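Local coordinates for reticulocyte binding protein (Streptococcus agalactiae COH1, PDB 3FAW), which probably hydrolyses the alpha-1,6 linkages of pullulan and related alpha-glucans as a secreted, cell-wall-anchored pullulanase of group B Streptococcus, at residues 507-521 / 555-569. Sequence-based numbering, arbitrary orientation.
With CA (calcium ion), chain E.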
loop_
_atom_site.group_PDB
_atom_site.type_symbol
_atom_site.label_atom_id
_atom_site.label_comp_id
_atom_site.label_asym_id
_atom_site.label_seq_id
_atom_site.Cartn_x
_atom_site.Cartn_y
_atom_site.Cartn_z
ATOM N N MET A 507 1.290 -17.299 0.120
ATOM C CA MET A 507 1.289 -17.495 -1.334
ATOM C C MET A 507 1.172 -18.964 -1.753
ATOM O O MET A 507 0.611 -19.255 -2.802
ATOM C CB MET A 507 2.532 -16.856 -1.973
ATOM C CG MET A 507 2.598 -15.328 -1.883
ATOM S SD MET A 507 1.195 -14.442 -2.607
ATOM C CE MET A 507 0.114 -14.375 -1.177
ATOM N N LYS A 508 1.669 -19.888 -0.929
ATOM C CA LYS A 508 1.545 -21.321 -1.227
ATOM C C LYS A 508 0.135 -21.905 -1.026
ATOM O O LYS A 508 -0.094 -23.055 -1.401
ATOM C CB LYS A 508 2.554 -22.139 -0.407
ATOM C CG LYS A 508 2.228 -22.257 1.075
ATOM C CD LYS A 508 3.356 -22.931 1.840
ATOM C CE LYS A 508 3.083 -22.943 3.340
ATOM N NZ LYS A 508 1.813 -23.649 3.687
ATOM N N SER A 509 -0.789 -21.127 -0.443
ATOM C CA SER A 509 -2.150 -21.590 -0.140
ATOM C C SER A 509 -3.236 -20.698 -0.755
ATOM O O SER A 509 -4.409 -20.793 -0.382
ATOM C CB SER A 509 -2.356 -21.646 1.378
ATOM O OG SER A 509 -1.377 -22.453 2.005
ATOM N N THR A 510 -2.851 -19.825 -1.688
ATOM C CA THR A 510 -3.806 -18.946 -2.365
ATOM C C THR A 510 -3.252 -18.510 -3.719
ATOM O O THR A 510 -2.039 -18.386 -3.882
ATOM C CB THR A 510 -4.140 -17.684 -1.512
ATOM O OG1 THR A 510 -5.190 -16.926 -2.136
ATOM C CG2 THR A 510 -2.917 -16.805 -1.354
ATOM N N ASP A 511 -4.143 -18.307 -4.688
ATOM C CA ASP A 511 -3.793 -17.664 -5.958
ATOM C C ASP A 511 -4.703 -16.445 -6.167
ATOM O O ASP A 511 -5.413 -16.348 -7.170
ATOM C CB ASP A 511 -3.937 -18.632 -7.146
ATOM C CG ASP A 511 -2.855 -19.713 -7.184
ATOM O OD1 ASP A 511 -1.829 -19.609 -6.476
ATOM O OD2 ASP A 511 -3.032 -20.679 -7.959
ATOM N N THR A 512 -4.674 -15.524 -5.207
ATOM C CA THR A 512 -5.508 -14.321 -5.242
ATOM C C THR A 512 -4.641 -13.058 -5.288
ATOM O O THR A 512 -4.553 -12.395 -6.320
ATOM C CB THR A 512 -6.453 -14.268 -4.023
ATOM O OG1 THR A 512 -5.694 -14.335 -2.808
ATOM C CG2 THR A 512 -7.440 -15.430 -4.060
ATOM N N VAL A 513 -3.986 -12.746 -4.174
ATOM C CA VAL A 513 -3.180 -11.533 -4.056
ATOM C C VAL A 513 -1.695 -11.866 -4.214
ATOM O O VAL A 513 -1.213 -12.835 -3.624
ATOM C CB VAL A 513 -3.416 -10.853 -2.692
ATOM C CG1 VAL A 513 -2.585 -9.594 -2.571
ATOM C CG2 VAL A 513 -4.900 -10.541 -2.501
ATOM N N GLY A 514 -0.985 -11.069 -5.015
ATOM C CA GLY A 514 0.467 -11.221 -5.210
ATOM C C GLY A 514 1.276 -10.352 -4.256
ATOM O O GLY A 514 0.807 -9.306 -3.816
ATOM N N VAL A 515 2.492 -10.782 -3.926
ATOM C CA VAL A 515 3.342 -10.033 -2.996
ATOM C C VAL A 515 4.665 -9.608 -3.631
ATOM O O VAL A 515 5.195 -10.284 -4.519
ATOM C CB VAL A 515 3.652 -10.836 -1.710
ATOM C CG1 VAL A 515 2.360 -11.161 -0.955
ATOM C CG2 VAL A 515 4.443 -12.098 -2.040
ATOM N N PHE A 516 5.195 -8.485 -3.151
ATOM C CA PHE A 516 6.484 -7.974 -3.612
ATOM C C PHE A 516 7.608 -8.961 -3.327
ATOM O O PHE A 516 7.677 -9.532 -2.241
ATOM C CB PHE A 516 6.792 -6.618 -2.966
ATOM C CG PHE A 516 6.017 -5.486 -3.567
ATOM C CD1 PHE A 516 6.496 -4.822 -4.687
ATOM C CD2 PHE A 516 4.789 -5.106 -3.036
ATOM C CE1 PHE A 516 5.778 -3.782 -5.257
ATOM C CE2 PHE A 516 4.061 -4.072 -3.603
ATOM C CZ PHE A 516 4.556 -3.409 -4.716
ATOM N N SER A 517 8.473 -9.154 -4.317
ATOM C CA SER A 517 9.624 -10.034 -4.181
ATOM C C SER A 517 10.872 -9.260 -3.758
ATOM O O SER A 517 11.603 -8.724 -4.594
ATOM C CB SER A 517 9.884 -10.788 -5.484
ATOM O OG SER A 517 10.972 -11.686 -5.339
ATOM N N ASP A 518 11.115 -9.214 -2.452
ATOM C CA ASP A 518 12.336 -8.596 -1.925
ATOM C C ASP A 518 13.608 -9.367 -2.315
ATOM O O ASP A 518 14.696 -8.790 -2.352
ATOM C CB ASP A 518 12.259 -8.379 -0.400
ATOM C CG ASP A 518 11.855 -9.628 0.378
ATOM O OD1 ASP A 518 11.228 -10.546 -0.189
ATOM O OD2 ASP A 518 12.148 -9.674 1.589
ATOM N N ASP A 519 13.461 -10.655 -2.625
ATOM C CA ASP A 519 14.585 -11.502 -3.030
ATOM C C ASP A 519 15.204 -11.069 -4.364
ATOM O O ASP A 519 16.426 -10.967 -4.476
ATOM C CB ASP A 519 14.144 -12.967 -3.120
ATOM C CG ASP A 519 15.304 -13.940 -3.012
ATOM O OD1 ASP A 519 16.207 -13.701 -2.189
ATOM O OD2 ASP A 519 15.299 -14.962 -3.731
ATOM N N ILE A 520 14.372 -10.823 -5.373
ATOM C CA ILE A 520 14.878 -10.340 -6.663
ATOM C C ILE A 520 15.417 -8.908 -6.534
ATOM O O ILE A 520 16.420 -8.561 -7.157
ATOM C CB ILE A 520 13.820 -10.441 -7.808
ATOM C CG1 ILE A 520 14.506 -10.269 -9.173
ATOM C CG2 ILE A 520 12.708 -9.416 -7.630
ATOM C CD1 ILE A 520 13.596 -10.503 -10.376
ATOM N N ARG A 521 14.757 -8.088 -5.717
ATOM C CA ARG A 521 15.249 -6.739 -5.412
ATOM C C ARG A 521 16.676 -6.811 -4.858
ATOM O O ARG A 521 17.606 -6.261 -5.454
ATOM C CB ARG A 521 14.314 -6.046 -4.411
ATOM C CG ARG A 521 14.759 -4.651 -3.950
ATOM C CD ARG A 521 13.988 -4.222 -2.708
ATOM N NE ARG A 521 14.503 -4.850 -1.488
ATOM C CZ ARG A 521 13.874 -4.873 -0.308
ATOM N NH1 ARG A 521 12.682 -4.309 -0.159
ATOM N NH2 ARG A 521 14.436 -5.474 0.738
ATOM N N PRO A 555 11.169 -17.063 -6.100
ATOM C CA PRO A 555 12.081 -16.498 -5.102
ATOM C C PRO A 555 12.534 -17.506 -4.052
ATOM O O PRO A 555 11.807 -18.439 -3.738
ATOM C CB PRO A 555 11.247 -15.385 -4.449
ATOM C CG PRO A 555 9.833 -15.731 -4.763
ATOM C CD PRO A 555 9.879 -16.351 -6.112
ATOM N N GLY A 556 13.730 -17.294 -3.517
ATOM C CA GLY A 556 14.325 -18.203 -2.544
ATOM C C GLY A 556 13.863 -18.024 -1.109
ATOM O O GLY A 556 14.160 -18.872 -0.265
ATOM N N ASN A 557 13.144 -16.937 -0.820
ATOM C CA ASN A 557 12.717 -16.642 0.557
ATOM C C ASN A 557 11.237 -16.935 0.861
ATOM O O ASN A 557 10.807 -16.805 2.004
ATOM C CB ASN A 557 13.075 -15.201 0.951
ATOM C CG ASN A 557 12.325 -14.160 0.144
ATOM O OD1 ASN A 557 11.814 -14.439 -0.943
ATOM N ND2 ASN A 557 12.260 -12.946 0.675
ATOM N N PHE A 558 10.465 -17.306 -0.156
ATOM C CA PHE A 558 9.123 -17.858 0.059
ATOM C C PHE A 558 8.712 -18.742 -1.109
ATOM O O PHE A 558 9.230 -18.587 -2.218
ATOM C CB PHE A 558 8.077 -16.757 0.322
ATOM C CG PHE A 558 7.655 -15.969 -0.905
ATOM C CD1 PHE A 558 6.616 -16.416 -1.718
ATOM C CD2 PHE A 558 8.251 -14.750 -1.204
ATOM C CE1 PHE A 558 6.207 -15.681 -2.831
ATOM C CE2 PHE A 558 7.845 -14.000 -2.312
ATOM C CZ PHE A 558 6.823 -14.469 -3.128
ATOM N N GLU A 559 7.788 -19.665 -0.849
ATOM C CA GLU A 559 7.296 -20.581 -1.879
ATOM C C GLU A 559 6.182 -19.942 -2.703
ATOM O O GLU A 559 5.089 -19.687 -2.194
ATOM C CB GLU A 559 6.791 -21.885 -1.241
ATOM C CG GLU A 559 6.343 -22.967 -2.235
ATOM C CD GLU A 559 7.457 -23.446 -3.157
ATOM O OE1 GLU A 559 8.642 -23.382 -2.763
ATOM O OE2 GLU A 559 7.141 -23.896 -4.279
ATOM N N ALA A 560 6.468 -19.685 -3.979
ATOM C CA ALA A 560 5.452 -19.254 -4.934
ATOM C C ALA A 560 5.091 -20.425 -5.849
ATOM O O ALA A 560 5.880 -20.801 -6.718
ATOM C CB ALA A 560 5.964 -18.079 -5.749
ATOM N N ASP A 561 3.905 -21.004 -5.658
ATOM C CA ASP A 561 3.475 -22.139 -6.486
ATOM C C ASP A 561 2.846 -21.707 -7.823
ATOM O O ASP A 561 2.469 -22.553 -8.636
ATOM C CB ASP A 561 2.553 -23.095 -5.702
ATOM C CG ASP A 561 1.155 -22.537 -5.466
ATOM O OD1 ASP A 561 1.008 -21.316 -5.263
ATOM O OD2 ASP A 561 0.196 -23.337 -5.465
ATOM N N SER A 562 2.754 -20.395 -8.039
ATOM C CA SER A 562 2.263 -19.816 -9.291
ATOM C C SER A 562 2.996 -18.488 -9.548
ATOM O O SER A 562 3.286 -17.757 -8.601
ATOM C CB SER A 562 0.746 -19.596 -9.205
ATOM O OG SER A 562 0.271 -18.713 -10.210
ATOM N N PRO A 563 3.307 -18.174 -10.824
ATOM C CA PRO A 563 4.050 -16.937 -11.112
ATOM C C PRO A 563 3.309 -15.655 -10.716
ATOM O O PRO A 563 3.951 -14.659 -10.380
ATOM C CB PRO A 563 4.268 -16.995 -12.631
ATOM C CG PRO A 563 3.260 -17.954 -13.139
ATOM C CD PRO A 563 3.008 -18.934 -12.050
ATOM N N GLY A 564 1.977 -15.693 -10.744
ATOM C CA GLY A 564 1.147 -14.572 -10.318
ATOM C C GLY A 564 1.237 -14.213 -8.839
ATOM O O GLY A 564 0.795 -13.129 -8.435
ATOM N N ASP A 565 1.808 -15.106 -8.029
ATOM C CA ASP A 565 2.074 -14.819 -6.610
ATOM C C ASP A 565 3.148 -13.755 -6.400
ATOM O O ASP A 565 3.266 -13.204 -5.302
ATOM C CB ASP A 565 2.559 -16.077 -5.879
ATOM C CG ASP A 565 1.526 -17.174 -5.828
ATOM O OD1 ASP A 565 0.319 -16.887 -5.976
ATOM O OD2 ASP A 565 1.923 -18.343 -5.623
ATOM N N VAL A 566 3.936 -13.491 -7.440
ATOM C CA VAL A 566 5.155 -12.701 -7.323
ATOM C C VAL A 566 5.052 -11.361 -8.052
ATOM O O VAL A 566 4.761 -11.313 -9.248
ATOM C CB VAL A 566 6.356 -13.477 -7.904
ATOM C CG1 VAL A 566 7.643 -12.683 -7.735
ATOM C CG2 VAL A 566 6.476 -14.837 -7.238
ATOM N N VAL A 567 5.291 -10.279 -7.313
ATOM C CA VAL A 567 5.444 -8.955 -7.900
ATOM C C VAL A 567 6.942 -8.650 -8.007
ATOM O O VAL A 567 7.617 -8.468 -6.991
ATOM C CB VAL A 567 4.744 -7.870 -7.057
ATOM C CG1 VAL A 567 4.796 -6.528 -7.772
ATOM C CG2 VAL A 567 3.297 -8.265 -6.757
ATOM N N GLN A 568 7.451 -8.610 -9.238
ATOM C CA GLN A 568 8.882 -8.394 -9.498
ATOM C C GLN A 568 9.208 -6.903 -9.503
ATOM O O GLN A 568 8.615 -6.132 -10.264
ATOM C CB GLN A 568 9.287 -8.985 -10.854
ATOM C CG GLN A 568 8.923 -10.458 -11.073
ATOM C CD GLN A 568 9.872 -11.430 -10.385
ATOM O OE1 GLN A 568 10.466 -11.120 -9.356
ATOM N NE2 GLN A 568 10.005 -12.624 -10.952
ATOM N N TYR A 569 10.153 -6.499 -8.656
ATOM C CA TYR A 569 10.565 -5.101 -8.589
ATOM C C TYR A 569 11.996 -4.930 -8.094
ATOM O O TYR A 569 12.557 -5.816 -7.434
ATOM C CB TYR A 569 9.602 -4.294 -7.711
ATOM C CG TYR A 569 9.852 -4.329 -6.209
ATOM C CD1 TYR A 569 10.053 -5.530 -5.528
ATOM C CD2 TYR A 569 9.834 -3.154 -5.465
ATOM C CE1 TYR A 569 10.254 -5.549 -4.144
ATOM C CE2 TYR A 569 10.028 -3.163 -4.095
ATOM C CZ TYR A 569 10.234 -4.360 -3.435
ATOM O OH TYR A 569 10.424 -4.353 -2.068
HETATM CA CA CA E . -0.141 -19.373 -4.884
HETATM O O HOH W 1 4.337 -19.045 0.314
HETATM O O HOH W 2 1.533 -25.183 -2.975
HETATM O O HOH W 3 -1.699 -15.280 -4.510
HETATM O O HOH W 4 11.110 -13.035 -7.626
HETATM O O HOH W 5 10.990 -12.379 -2.486
HETATM O O HOH W 6 -1.457 -21.227 -4.092
#
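D518 OD1 is gripped by several donors. N557 ND2 donates to D518 OD1 at 2.8 Å, with OD1 in the amide plane of N557 but ND2 above the carboxylate plane of D518; Q504 NE2 and a water also bond to OD1. D518 CG lies between its backbone N and carbonyl carbon (chi1 51°), which turns the carboxylate back toward N557. That water also joins S517 OG and N557 OD1. Next door, D519 OD2 accepts G556 N at 2.8 Å. Its carboxylate stacks against the N557 amide, planes 29° apart.

At the other end, a calcium ion ties the segments together. M507 O, T510 O, D511 OD1 and D561 OD1 bind it. D565 grips the calcium with both oxygens, unevenly: OD2 at 2.4 Å from the calcium and OD1 at 2.8 Å. OD1 also accepts a bond from R265 NH2. A water brings the calcium to seven oxygen ligands.

Between these ends the strands pair in parallel, and V567 N bonds V515 O at 2.8 Å. F516 CD1 points at the centre of the Y569 ring, a T-shaped pair. V567 CG1 covers a face of F516 in a CH-pi contact.

Strands 513-516 and 566-568 are the sixth and seventh of the TIM barrel, flanked by 482-485 and 614-618. Helix 544-551 packs on S517, I520 and P555.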